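Side-chain contacts in phospholethanolamine N-methyltransferase 2 (Haemonchus contortus, PDB 4KRI), which probably transfers methyl groups from S-adenosylmethionine to phosphomonomethylethanolamine and its dimethylated product, the last steps of nematode phosphocholine synthesis: residues His151-Trp154 with Leu155-Ile158; Trp195-Asn199 with Asn200-Pro204; Glu336-Lys339 with Glu340-Ser343. All coordinates share one frame; numbering follows the deposited sequence.

Contact 1 (His151-Trp154 with Leu155-Ile158); sequences HQNW and LDFI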
ATOM      1  N   HIS A 151      21.220  -7.948   1.867  1.00 24.40           N
ATOM      2  CA  HIS A 151      21.356  -8.543   0.533  1.00 23.99           C
ATOM      3  C   HIS A 151      20.906  -7.666  -0.634  1.00 22.71           C
ATOM      4  O   HIS A 151      20.843  -8.142  -1.776  1.00 28.25           O
ATOM      5  CB  HIS A 151      20.597  -9.872   0.482  1.00 26.91           C
ATOM      6  CG  HIS A 151      21.086 -10.881   1.468  1.00 29.52           C
ATOM      7  ND1 HIS A 151      22.361 -11.407   1.420  1.00 37.37           N
ATOM      8  CD2 HIS A 151      20.473 -11.474   2.519  1.00 36.56           C
ATOM      9  CE1 HIS A 151      22.516 -12.267   2.409  1.00 37.11           C
ATOM     10  NE2 HIS A 151      21.385 -12.331   3.088  1.00 39.33           N
ATOM     11  N   GLN A 152      20.616  -6.393  -0.370  1.00 21.81           N
ATOM     12  CA  GLN A 152      20.083  -5.495  -1.393  1.00 22.51           C
ATOM     13  C   GLN A 152      18.941  -6.129  -2.194  1.00 25.43           C
ATOM     14  O   GLN A 152      18.896  -6.046  -3.425  1.00 26.37           O
ATOM     15  CB  GLN A 152      21.204  -4.997  -2.311  1.00 34.06           C
ATOM     16  CG  GLN A 152      22.050  -3.875  -1.691  1.00 31.07           C
ATOM     17  CD  GLN A 152      22.913  -3.176  -2.710  1.00 30.73           C
ATOM     18  OE1 GLN A 152      23.492  -3.814  -3.583  1.00 37.99           O
ATOM     19  NE2 GLN A 152      23.013  -1.864  -2.603  1.00 35.35           N
ATOM     20  N   ASN A 153      18.039  -6.784  -1.472  1.00 20.78           N
ATOM     21  CA  ASN A 153      16.920  -7.497  -2.076  1.00 18.72           C
ATOM     22  C   ASN A 153      15.608  -6.957  -1.527  1.00 17.34           C
ATOM     23  O   ASN A 153      15.306  -7.148  -0.351  1.00 21.74           O
ATOM     24  CB  ASN A 153      17.036  -8.987  -1.738  1.00 22.66           C
ATOM     25  CG  ASN A 153      15.887  -9.807  -2.294  1.00 21.79           C
ATOM     26  OD1 ASN A 153      15.073  -9.312  -3.079  1.00 21.34           O
ATOM     27  ND2 ASN A 153      15.833 -11.086  -1.907  1.00 23.75           N
ATOM     28  N   TRP A 154      14.833  -6.298  -2.393  1.00 18.94           N
ATOM     29  CA  TRP A 154      13.559  -5.678  -2.029  1.00 18.71           C
ATOM     30  C   TRP A 154      12.377  -6.557  -2.422  1.00 20.00           C
ATOM     31  O   TRP A 154      11.223  -6.182  -2.205  1.00 22.35           O
ATOM     32  CB  TRP A 154      13.419  -4.303  -2.719  1.00 19.40           C
ATOM     33  CG  TRP A 154      14.173  -3.153  -2.051  1.00 19.14           C
ATOM     34  CD1 TRP A 154      13.628  -2.181  -1.241  1.00 20.55           C
ATOM     35  CD2 TRP A 154      15.582  -2.855  -2.144  1.00 21.42           C
ATOM     36  NE1 TRP A 154      14.616  -1.316  -0.823  1.00 21.89           N
ATOM     37  CE2 TRP A 154      15.811  -1.695  -1.363  1.00 22.09           C
ATOM     38  CE3 TRP A 154      16.666  -3.456  -2.804  1.00 20.63           C
ATOM     39  CZ2 TRP A 154      17.086  -1.132  -1.225  1.00 21.04           C
ATOM     40  CZ3 TRP A 154      17.929  -2.892  -2.665  1.00 26.52           C
ATOM     41  CH2 TRP A 154      18.126  -1.734  -1.880  1.00 25.26           C
ATOM     42  N   LEU A 155      12.661  -7.727  -2.991  1.00 21.40           N
ATOM     43  CA  LEU A 155      11.598  -8.610  -3.477  1.00 24.15           C
ATOM     44  C   LEU A 155      11.442  -9.897  -2.662  1.00 22.86           C
ATOM     45  O   LEU A 155      11.012 -10.937  -3.181  1.00 24.58           O
ATOM     46  CB  LEU A 155      11.828  -8.954  -4.949  1.00 21.22           C
ATOM     47  CG  LEU A 155      12.038  -7.743  -5.849  1.00 21.37           C
ATOM     48  CD1 LEU A 155      12.437  -8.233  -7.238  1.00 28.21           C
ATOM     49  CD2 LEU A 155      10.776  -6.874  -5.905  1.00 21.38           C
ATOM     50  N   ASP A 156      11.778  -9.824  -1.383  1.00 20.00           N
ATOM     51  CA  ASP A 156      11.600 -10.959  -0.481  1.00 21.75           C
ATOM     52  C   ASP A 156      10.332 -10.613   0.305  1.00 22.35           C
ATOM     53  O   ASP A 156      10.328  -9.666   1.088  1.00 22.58           O
ATOM     54  CB  ASP A 156      12.841 -11.082   0.420  1.00 18.16           C
ATOM     55  CG  ASP A 156      12.932 -12.412   1.130  1.00 26.09           C
ATOM     56  OD1 ASP A 156      11.970 -13.215   1.033  1.00 25.63           O
ATOM     57  OD2 ASP A 156      13.972 -12.663   1.801  1.00 26.23           O
ATOM     58  N   PHE A 157       9.236 -11.329   0.057  1.00 19.97           N
ATOM     59  CA  PHE A 157       7.928 -10.871   0.564  1.00 21.79           C
ATOM     60  C   PHE A 157       7.324 -11.717   1.686  1.00 23.29           C
ATOM     61  O   PHE A 157       7.577 -12.913   1.773  1.00 21.04           O
ATOM     62  CB  PHE A 157       6.941 -10.773  -0.594  1.00 22.56           C
ATOM     63  CG  PHE A 157       7.314  -9.732  -1.604  1.00 19.40           C
ATOM     64  CD1 PHE A 157       7.207  -8.388  -1.293  1.00 24.48           C
ATOM     65  CD2 PHE A 157       7.805 -10.102  -2.848  1.00 21.40           C
ATOM     66  CE1 PHE A 157       7.543  -7.412  -2.222  1.00 21.10           C
ATOM     67  CE2 PHE A 157       8.159  -9.140  -3.783  1.00 21.12           C
ATOM     68  CZ  PHE A 157       8.024  -7.788  -3.467  1.00 20.87           C
ATOM     69  N   ILE A 158       6.532 -11.071   2.537  1.00 19.70           N
ATOM     70  CA  ILE A 158       5.749 -11.738   3.574  1.00 18.88           C
ATOM     71  C   ILE A 158       4.294 -11.363   3.360  1.00 20.33           C
ATOM     72  O   ILE A 158       3.946 -10.185   3.415  1.00 21.21           O
ATOM     73  CB  ILE A 158       6.136 -11.251   4.966  1.00 19.35           C
ATOM     74  CG1 ILE A 158       7.638 -11.454   5.204  1.00 20.84           C
ATOM     75  CG2 ILE A 158       5.317 -11.988   6.040  1.00 21.41           C
ATOM     76  CD1 ILE A 158       8.160 -10.672   6.406  1.00 22.07           C
TER
HETATM   77  O   HOH W   1      12.900  -7.638   0.637  1.00 22.00           O

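Contact 2 (Trp195-Asn199 with Asn200-Pro204); sequences WIFGN and NFISP. With SAH (S-adenosyl-L-homocysteine), chain D; 1SH (2-(methylamino)ethyl dihydrogen phosphate), chain E.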
ATOM      1  N   TRP A 195       2.995   9.154 -17.608  1.00 33.30           N
ATOM      2  CA  TRP A 195       3.427   9.874 -18.797  1.00 35.18           C
ATOM      3  C   TRP A 195       3.067  11.354 -18.703  1.00 34.77           C
ATOM      4  O   TRP A 195       3.888  12.213 -19.017  1.00 37.64           O
ATOM      5  CB  TRP A 195       2.816   9.261 -20.061  1.00 35.60           C
ATOM      6  CG  TRP A 195       3.459   9.725 -21.350  1.00 40.35           C
ATOM      7  CD1 TRP A 195       4.495   9.127 -22.010  1.00 45.52           C
ATOM      8  CD2 TRP A 195       3.099  10.871 -22.132  1.00 53.45           C
ATOM      9  NE1 TRP A 195       4.801   9.830 -23.147  1.00 57.39           N
ATOM     10  CE2 TRP A 195       3.957  10.906 -23.247  1.00 58.42           C
ATOM     11  CE3 TRP A 195       2.129  11.865 -22.004  1.00 61.31           C
ATOM     12  CZ2 TRP A 195       3.879  11.898 -24.225  1.00 70.65           C
ATOM     13  CZ3 TRP A 195       2.057  12.847 -22.978  1.00 72.30           C
ATOM     14  CH2 TRP A 195       2.921  12.855 -24.070  1.00 73.92           C
ATOM     15  N   ILE A 196       1.850  11.658 -18.256  1.00 30.03           N
ATOM     16  CA  ILE A 196       1.438  13.053 -18.142  1.00 30.93           C
ATOM     17  C   ILE A 196       1.997  13.765 -16.897  1.00 33.55           C
ATOM     18  O   ILE A 196       2.382  14.937 -16.968  1.00 36.07           O
ATOM     19  CB  ILE A 196      -0.110  13.225 -18.260  1.00 33.52           C
ATOM     20  CG1 ILE A 196      -0.499  14.699 -18.189  1.00 38.10           C
ATOM     21  CG2 ILE A 196      -0.833  12.484 -17.148  1.00 35.19           C
ATOM     22  CD1 ILE A 196       0.299  15.571 -19.103  1.00 51.28           C
ATOM     23  N   PHE A 197       2.041  13.072 -15.766  1.00 30.35           N
ATOM     24  CA  PHE A 197       2.502  13.702 -14.528  1.00 32.89           C
ATOM     25  C   PHE A 197       4.026  13.863 -14.466  1.00 34.49           C
ATOM     26  O   PHE A 197       4.536  14.853 -13.933  1.00 32.10           O
ATOM     27  CB  PHE A 197       1.997  12.925 -13.301  1.00 26.26           C
ATOM     28  CG  PHE A 197       0.515  13.082 -13.051  1.00 27.03           C
ATOM     29  CD1 PHE A 197      -0.036  14.335 -12.835  1.00 29.36           C
ATOM     30  CD2 PHE A 197      -0.316  11.969 -13.005  1.00 29.24           C
ATOM     31  CE1 PHE A 197      -1.396  14.485 -12.591  1.00 33.86           C
ATOM     32  CE2 PHE A 197      -1.675  12.109 -12.763  1.00 30.11           C
ATOM     33  CZ  PHE A 197      -2.216  13.371 -12.555  1.00 36.03           C
ATOM     34  N   GLY A 198       4.749  12.890 -15.015  1.00 33.36           N
ATOM     35  CA  GLY A 198       6.202  12.907 -14.968  1.00 34.03           C
ATOM     36  C   GLY A 198       6.735  11.605 -14.400  1.00 31.90           C
ATOM     37  O   GLY A 198       6.043  10.955 -13.619  1.00 28.10           O
ATOM     38  N   ASN A 199       7.953  11.222 -14.788  1.00 30.13           N
ATOM     39  CA  ASN A 199       8.544   9.962 -14.332  1.00 30.21           C
ATOM     40  C   ASN A 199       8.373   9.677 -12.838  1.00 26.77           C
ATOM     41  O   ASN A 199       8.700  10.518 -12.007  1.00 27.94           O
ATOM     42  CB  ASN A 199      10.034   9.904 -14.688  1.00 33.86           C
ATOM     43  CG  ASN A 199      10.277   9.600 -16.159  1.00 48.83           C
ATOM     44  OD1 ASN A 199       9.408   9.816 -17.003  1.00 47.93           O
ATOM     45  ND2 ASN A 199      11.467   9.089 -16.472  1.00 51.07           N
ATOM     46  N   ASN A 200       7.863   8.486 -12.525  1.00 25.13           N
ATOM     47  CA  ASN A 200       7.677   8.003 -11.146  1.00 25.30           C
ATOM     48  C   ASN A 200       6.574   8.673 -10.333  1.00 22.83           C
ATOM     49  O   ASN A 200       6.401   8.349  -9.157  1.00 24.14           O
ATOM     50  CB  ASN A 200       8.987   8.030 -10.343  1.00 27.59           C
ATOM     51  CG  ASN A 200      10.132   7.339 -11.066  1.00 29.43           C
ATOM     52  OD1 ASN A 200      10.136   6.118 -11.226  1.00 38.21           O
ATOM     53  ND2 ASN A 200      11.122   8.118 -11.482  1.00 32.12           N
ATOM     54  N   PHE A 201       5.820   9.578 -10.948  1.00 25.88           N
ATOM     55  CA  PHE A 201       4.770  10.291 -10.228  1.00 22.76           C
ATOM     56  C   PHE A 201       3.376  10.059 -10.788  1.00 28.02           C
ATOM     57  O   PHE A 201       3.199   9.940 -12.001  1.00 28.00           O
ATOM     58  CB  PHE A 201       5.074  11.794 -10.206  1.00 24.55           C
ATOM     59  CG  PHE A 201       6.170  12.154  -9.258  1.00 24.11           C
ATOM     60  CD1 PHE A 201       5.887  12.406  -7.921  1.00 27.41           C
ATOM     61  CD2 PHE A 201       7.487  12.203  -9.688  1.00 26.49           C
ATOM     62  CE1 PHE A 201       6.908  12.722  -7.024  1.00 25.87           C
ATOM     63  CE2 PHE A 201       8.515  12.515  -8.796  1.00 29.44           C
ATOM     64  CZ  PHE A 201       8.221  12.778  -7.465  1.00 25.97           C
ATOM     65  N   ILE A 202       2.390  10.031  -9.888  1.00 24.54           N
ATOM     66  CA  ILE A 202       0.984   9.942 -10.268  1.00 22.66           C
ATOM     67  C   ILE A 202       0.254  11.143  -9.657  1.00 25.05           C
ATOM     68  O   ILE A 202      -0.935  11.085  -9.381  1.00 30.51           O
ATOM     69  CB  ILE A 202       0.325   8.618  -9.767  1.00 28.72           C
ATOM     70  CG1 ILE A 202       1.239   7.432 -10.045  1.00 33.45           C
ATOM     71  CG2 ILE A 202      -1.039   8.381 -10.454  1.00 27.92           C
ATOM     72  CD1 ILE A 202       1.401   7.151 -11.531  1.00 35.54           C
ATOM     73  N   SER A 203       0.981  12.236  -9.442  1.00 25.98           N
ATOM     74  CA  SER A 203       0.424  13.415  -8.795  1.00 25.52           C
ATOM     75  C   SER A 203       0.764  14.670  -9.588  1.00 26.06           C
ATOM     76  O   SER A 203       1.806  14.732 -10.249  1.00 28.18           O
ATOM     77  CB  SER A 203       0.962  13.538  -7.370  1.00 25.84           C
ATOM     78  OG  SER A 203       2.379  13.453  -7.386  1.00 28.04           O
ATOM     79  N   PRO A 204      -0.119  15.673  -9.528  1.00 27.40           N
ATOM     80  CA  PRO A 204       0.032  16.945 -10.238  1.00 28.06           C
ATOM     81  C   PRO A 204       1.417  17.554 -10.071  1.00 25.60           C
ATOM     82  O   PRO A 204       1.911  17.692  -8.941  1.00 28.20           O
ATOM     83  CB  PRO A 204      -0.991  17.846  -9.535  1.00 29.80           C
ATOM     84  CG  PRO A 204      -2.082  16.924  -9.148  1.00 33.83           C
ATOM     85  CD  PRO A 204      -1.411  15.594  -8.815  1.00 31.32           C
TER
HETATM   86  N   SAH D 701       1.631   9.745  -3.665  1.00 31.29           N
HETATM   87  CA  SAH D 701       1.913   9.230  -5.030  1.00 29.47           C
HETATM   88  CB  SAH D 701       0.669   8.416  -5.563  1.00 30.95           C
HETATM   89  CG  SAH D 701      -0.613   9.190  -5.849  1.00 34.37           C
HETATM   90  SD  SAH D 701      -1.969   8.110  -6.406  1.00 29.55           S
HETATM   91  C   SAH D 701       2.371  10.306  -5.934  1.00 31.49           C
HETATM   92  O   SAH D 701       2.558  11.435  -5.503  1.00 28.93           O
HETATM   93  OXT SAH D 701       2.779  10.010  -7.045  1.00 25.84           O
HETATM   94  C5' SAH D 701      -2.940   7.653  -4.958  1.00 28.44           C
HETATM   95  C4' SAH D 701      -2.571   6.425  -4.339  1.00 27.75           C
HETATM   96  O4' SAH D 701      -3.283   6.311  -3.079  1.00 27.10           O
HETATM   97  C3' SAH D 701      -3.027   5.273  -5.150  1.00 29.00           C
HETATM   98  O3' SAH D 701      -1.900   4.503  -5.509  1.00 28.73           O
HETATM   99  C2' SAH D 701      -3.919   4.503  -4.283  1.00 25.60           C
HETATM  100  O2' SAH D 701      -3.784   3.111  -4.455  1.00 33.07           O
HETATM  101  C1' SAH D 701      -3.508   4.947  -2.917  1.00 23.50           C
HETATM  102  N9  SAH D 701      -4.544   4.658  -1.865  1.00 24.65           N
HETATM  103  C8  SAH D 701      -5.845   5.028  -1.879  1.00 28.99           C
HETATM  104  N7  SAH D 701      -6.401   4.637  -0.728  1.00 28.78           N
HETATM  105  C5  SAH D 701      -5.457   4.037   0.027  1.00 26.33           C
HETATM  106  C6  SAH D 701      -5.478   3.447   1.298  1.00 29.48           C
HETATM  107  N6  SAH D 701      -6.632   3.390   2.047  1.00 30.07           N
HETATM  108  N1  SAH D 701      -4.324   2.924   1.769  1.00 27.31           N
HETATM  109  C2  SAH D 701      -3.193   2.966   1.057  1.00 25.59           C
HETATM  110  N3  SAH D 701      -3.140   3.532  -0.162  1.00 22.94           N
HETATM  111  C4  SAH D 701      -4.255   4.059  -0.703  1.00 24.73           C
HETATM  112  O4  1SH E 702      -7.272  13.489 -11.887  0.53 29.31           O
HETATM  113  P1  1SH E 702      -7.703  12.027 -11.815  0.53 31.71           P
HETATM  114  O1  1SH E 702      -9.057  11.874 -11.244  0.53 29.14           O
HETATM  115  O3  1SH E 702      -7.656  11.402 -13.261  0.53 30.09           O
HETATM  116  O2  1SH E 702      -6.701  11.262 -10.856  0.53 30.24           O
HETATM  117  C1  1SH E 702      -5.394  11.360 -11.088  0.53 30.97           C
HETATM  118  C2  1SH E 702      -4.481  10.791 -10.010  0.53 30.60           C
HETATM  119  N1  1SH E 702      -4.485  11.448  -8.732  0.53 31.16           N
HETATM  120  C3  1SH E 702      -3.708  10.665  -7.842  0.53 21.13           C

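Contact 3 (Glu336-Lys339 with Glu340-Ser343); sequences ESFK and EYVS. With 1SH (2-(methylamino)ethyl dihydrogen phosphate), chain E.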
ATOM      1  N   GLU A 336     -23.637  18.306 -12.678  1.00 40.35           N
ATOM      2  CA  GLU A 336     -23.935  16.882 -12.816  1.00 39.08           C
ATOM      3  C   GLU A 336     -22.716  16.135 -13.357  1.00 42.08           C
ATOM      4  O   GLU A 336     -22.467  14.983 -13.004  1.00 37.61           O
ATOM      5  CB  GLU A 336     -25.171  16.681 -13.715  1.00 46.42           C
ATOM      6  CG  GLU A 336     -25.556  15.223 -13.976  1.00 54.97           C
ATOM      7  CD  GLU A 336     -26.007  14.480 -12.726  1.00 66.34           C
ATOM      8  OE1 GLU A 336     -26.343  15.137 -11.715  1.00 70.31           O
ATOM      9  OE2 GLU A 336     -26.027  13.230 -12.756  1.00 69.62           O
ATOM     10  N   SER A 337     -21.953  16.809 -14.211  1.00 36.35           N
ATOM     11  CA  SER A 337     -20.754  16.232 -14.796  1.00 38.18           C
ATOM     12  C   SER A 337     -19.679  16.006 -13.734  1.00 33.98           C
ATOM     13  O   SER A 337     -19.013  14.989 -13.742  1.00 33.66           O
ATOM     14  CB  SER A 337     -20.222  17.146 -15.897  1.00 46.54           C
ATOM     15  OG  SER A 337     -18.959  16.704 -16.346  1.00 54.20           O
ATOM     16  N   PHE A 338     -19.527  16.958 -12.817  1.00 31.94           N
ATOM     17  CA  PHE A 338     -18.548  16.801 -11.742  1.00 32.33           C
ATOM     18  C   PHE A 338     -18.979  15.674 -10.816  1.00 35.70           C
ATOM     19  O   PHE A 338     -18.163  14.862 -10.377  1.00 32.18           O
ATOM     20  CB  PHE A 338     -18.405  18.111 -10.965  1.00 29.56           C
ATOM     21  CG  PHE A 338     -17.501  18.018  -9.764  1.00 34.27           C
ATOM     22  CD1 PHE A 338     -16.121  17.901  -9.915  1.00 35.09           C
ATOM     23  CD2 PHE A 338     -18.031  18.058  -8.477  1.00 36.36           C
ATOM     24  CE1 PHE A 338     -15.287  17.815  -8.799  1.00 32.30           C
ATOM     25  CE2 PHE A 338     -17.207  17.971  -7.360  1.00 36.26           C
ATOM     26  CZ  PHE A 338     -15.835  17.851  -7.521  1.00 30.14           C
ATOM     27  N   LYS A 339     -20.270  15.629 -10.515  1.00 34.88           N
ATOM     28  CA  LYS A 339     -20.816  14.605  -9.632  1.00 34.46           C
ATOM     29  C   LYS A 339     -20.670  13.198 -10.226  1.00 33.92           C
ATOM     30  O   LYS A 339     -20.376  12.241  -9.505  1.00 34.41           O
ATOM     31  CB  LYS A 339     -22.275  14.934  -9.267  1.00 33.96           C
ATOM     32  CG  LYS A 339     -22.394  16.071  -8.233  1.00 34.50           C
ATOM     33  CD  LYS A 339     -23.533  17.064  -8.530  1.00 51.12           C
ATOM     34  CE  LYS A 339     -24.895  16.566  -8.092  1.00 55.49           C
ATOM     35  NZ  LYS A 339     -25.987  17.501  -8.537  1.00 43.19           N
ATOM     36  N   GLU A 340     -20.852  13.076 -11.536  1.00 31.58           N
ATOM     37  CA  GLU A 340     -20.644  11.793 -12.206  1.00 31.14           C
ATOM     38  C   GLU A 340     -19.166  11.404 -12.176  1.00 33.91           C
ATOM     39  O   GLU A 340     -18.837  10.232 -12.024  1.00 33.93           O
ATOM     40  CB  GLU A 340     -21.157  11.823 -13.652  1.00 35.42           C
ATOM     41  CG  GLU A 340     -22.674  11.910 -13.775  1.00 39.16           C
ATOM     42  CD  GLU A 340     -23.135  11.945 -15.221  1.00 59.32           C
ATOM     43  OE1 GLU A 340     -22.282  11.786 -16.124  1.00 66.79           O
ATOM     44  OE2 GLU A 340     -24.350  12.135 -15.453  1.00 69.07           O
ATOM     45  N   TYR A 341     -18.285  12.389 -12.325  1.00 30.02           N
ATOM     46  CA  TYR A 341     -16.843  12.167 -12.224  1.00 30.66           C
ATOM     47  C   TYR A 341     -16.504  11.689 -10.815  1.00 30.97           C
ATOM     48  O   TYR A 341     -15.770  10.711 -10.646  1.00 29.77           O
ATOM     49  CB  TYR A 341     -16.088  13.460 -12.584  1.00 32.50           C
ATOM     50  CG  TYR A 341     -14.652  13.555 -12.096  1.00 32.20           C
ATOM     51  CD1 TYR A 341     -13.636  12.835 -12.710  1.00 30.46           C
ATOM     52  CD2 TYR A 341     -14.314  14.395 -11.044  1.00 33.32           C
ATOM     53  CE1 TYR A 341     -12.318  12.931 -12.264  1.00 26.67           C
ATOM     54  CE2 TYR A 341     -13.007  14.492 -10.590  1.00 29.52           C
ATOM     55  CZ  TYR A 341     -12.019  13.773 -11.212  1.00 27.54           C
ATOM     56  OH  TYR A 341     -10.722  13.891 -10.765  1.00 29.81           O
ATOM     57  N   VAL A 342     -17.073  12.348  -9.806  1.00 30.06           N
ATOM     58  CA  VAL A 342     -16.797  11.975  -8.420  1.00 29.79           C
ATOM     59  C   VAL A 342     -17.303  10.570  -8.105  1.00 32.26           C
ATOM     60  O   VAL A 342     -16.616   9.791  -7.451  1.00 28.42           O
ATOM     61  CB  VAL A 342     -17.385  13.000  -7.438  1.00 34.32           C
ATOM     62  CG1 VAL A 342     -17.323  12.480  -6.006  1.00 36.06           C
ATOM     63  CG2 VAL A 342     -16.618  14.296  -7.540  1.00 30.71           C
ATOM     64  N   SER A 343     -18.490  10.243  -8.601  1.00 31.23           N
ATOM     65  CA  SER A 343     -19.092   8.938  -8.366  1.00 32.10           C
ATOM     66  C   SER A 343     -18.334   7.814  -9.071  1.00 30.94           C
ATOM     67  O   SER A 343     -18.163   6.732  -8.509  1.00 33.32           O
ATOM     68  CB  SER A 343     -20.564   8.946  -8.806  1.00 39.39           C
ATOM     69  OG  SER A 343     -21.190   7.717  -8.483  1.00 48.26           O
TER
HETATM   70  O4  1SH E 702      -7.272  13.489 -11.887  0.53 29.31           O
HETATM   71  P1  1SH E 702      -7.703  12.027 -11.815  0.53 31.71           P
HETATM   72  O1  1SH E 702      -9.057  11.874 -11.244  0.53 29.14           O
HETATM   73  O3  1SH E 702      -7.656  11.402 -13.261  0.53 30.09           O
HETATM   74  O2  1SH E 702      -6.701  11.262 -10.856  0.53 30.24           O
HETATM   75  C1  1SH E 702      -5.394  11.360 -11.088  0.53 30.97           C
HETATM   76  C2  1SH E 702      -4.481  10.791 -10.010  0.53 30.60           C
HETATM   77  N1  1SH E 702      -4.485  11.448  -8.732  0.53 31.16           N
HETATM   78  C3  1SH E 702      -3.708  10.665  -7.842  0.53 21.13           C

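Contact 1 (His151-Trp154 with Leu155-Ile158)
Asn153 OD1 accepts the backbone N-H of Leu155, two residues on, with N and OD1 2.9 Å apart and an N-H...O angle of 154°. This is an Asx turn, set in the loop that leads from helix 145-151 into strand 156-166. The donor approaches from above the amide plane. With chi1 at 178° the Asn153 amide leans beside its own carbonyl carbon and so follows the chain forward, where ND2 passes 3.8 Å from CB of Asp156 and is hydrogen-bonded to Asp105 OD1. Asparagine suits the place because it brings an acceptor for the turn and a donor for a neighbour in one group. Leu155 lies back on the peptide before it: its CD2 is 3.8 Å from Trp154 O. That carbonyl oxygen also comes within 3.8 Å of Phe157 CZ. The indole of Trp154 turns elsewhere, its NE1 donating to Val273 O. A water bridges the backbone, 2.6 Å from Asn153 O and 3.2 Å from Asp156 N. In this buried corner, then, the amide takes up Leu155 N and the water joins Asn153 O to Asp156 N, beside the backbone bonds that Leu155 and Asp156 make with Leu106 and Val144.

Contact 2 (Trp195-Asn199 with Asn200-Pro204)
The side chain of Phe197, last residue of helix 187-197, is wrapped by the chain that doubles back after it. Its CB lies 3.5 Å from Phe201 O, and chi1 of -72° sets the ring beside the residue's own N, against the returning segment. CG and then CD1 come up to Ser203 O, which is 3.2 Å from CD1. CE1 reaches Pro204 N and, a little farther off, the proline CD. At the tip, CZ is 4.0 Å from C1 of the bound phosphomonomethylethanolamine, which sits at the ring edge. Along the other branch of the ring CE2 nears Ile202 O, and CD2 is 3.5 Å from Ile202 C. Ile202 C and Ser203 N share one face, and Ile196 CG2 stands over the opposite one; a flat, apolar ring fits such a slot. The reversal is a type II turn from Gly198 to Phe201, closed by Phe201 N to Gly198 O at 3.0 Å. Gly198 leaves the helix with positive phi, at backbone angles where a CB would strike the preceding carbonyl. Asn200, also at positive phi, directs OD1 to Arg264. The loop so placed grips S-adenosylhomocysteine through one backbone N-H and one side-chain hydroxyl: Ile202 N donates to OXT at 2.9 Å, almost straight at 170°, and Ser203 OG donates to O at 2.8 Å. Two bonds thus hold the carboxylate, while the buried Ile202 O lies 3.2 Å from the substrate methyl carbon C3. The loop runs on into helix 206-215, which packs on Phe201 through Trp207 and Asn210, while Phe197 rests on Trp410 of helix 400-418 and Glu383 of helix 373-389.

Contact 3 (Glu336-Lys339 with Glu340-Ser343)
Phe338 and Val342 face each other one turn apart on the α-helix 336-345. Regular i to i+4 backbone bonds run through it, among them Val342 N to Phe338 O at 2.8 Å. The apolar contacts lie along one flank. Val342 CG2 sits over the Phe338 face, 3.8 Å from the centroid and 18° off the normal, a CH-pi contact to which a branched residue can lend a methyl without a long chain. Phe338 CD1 also meets Tyr341 CD2 at 4.1 Å, and Tyr416 adds an edge-to-face partner to Phe338. The charged contacts lie on an exposed flank. Glu336 bends at chi2 (65°) and brings OE2 to within 3.4 Å of Glu340 OE2, the two carboxylate planes nearly perpendicular. Such a pair of like charges should repel; Lys339 NZ, in a long salt bridge of 4.0 Å to Glu336 OE1, would partly offset it. The third kind of interaction is with the substrate. A tyrosine suits this place because its rigid ring carries a donor well away from the helix: Tyr341 OH gives a hydrogen bond to phosphate oxygen O1 of phosphomonomethylethanolamine at 2.7 Å, with O1 close to the ring plane.

In the fold
Along the chain the three contacts follow one another in number order, none enclosing another. Contact 1 falls in the N-terminal part of the protein, at the start of strand 156-166, and its side chains reach helix 255-268. It thus lies where the N-terminal part meets the part that binds both ligands; its centre is about 26 Å from that of contact 2 and 41 Å from that of contact 3, on the other side of the chain's centre. Contacts 2 and 3 are closer, about 23 Å between centres and 9 Å between nearest atoms. They share the substrate: residues 200-204 hold the cofactor product beside the substrate's methylamino end, while helix 336-345 reaches its phosphate.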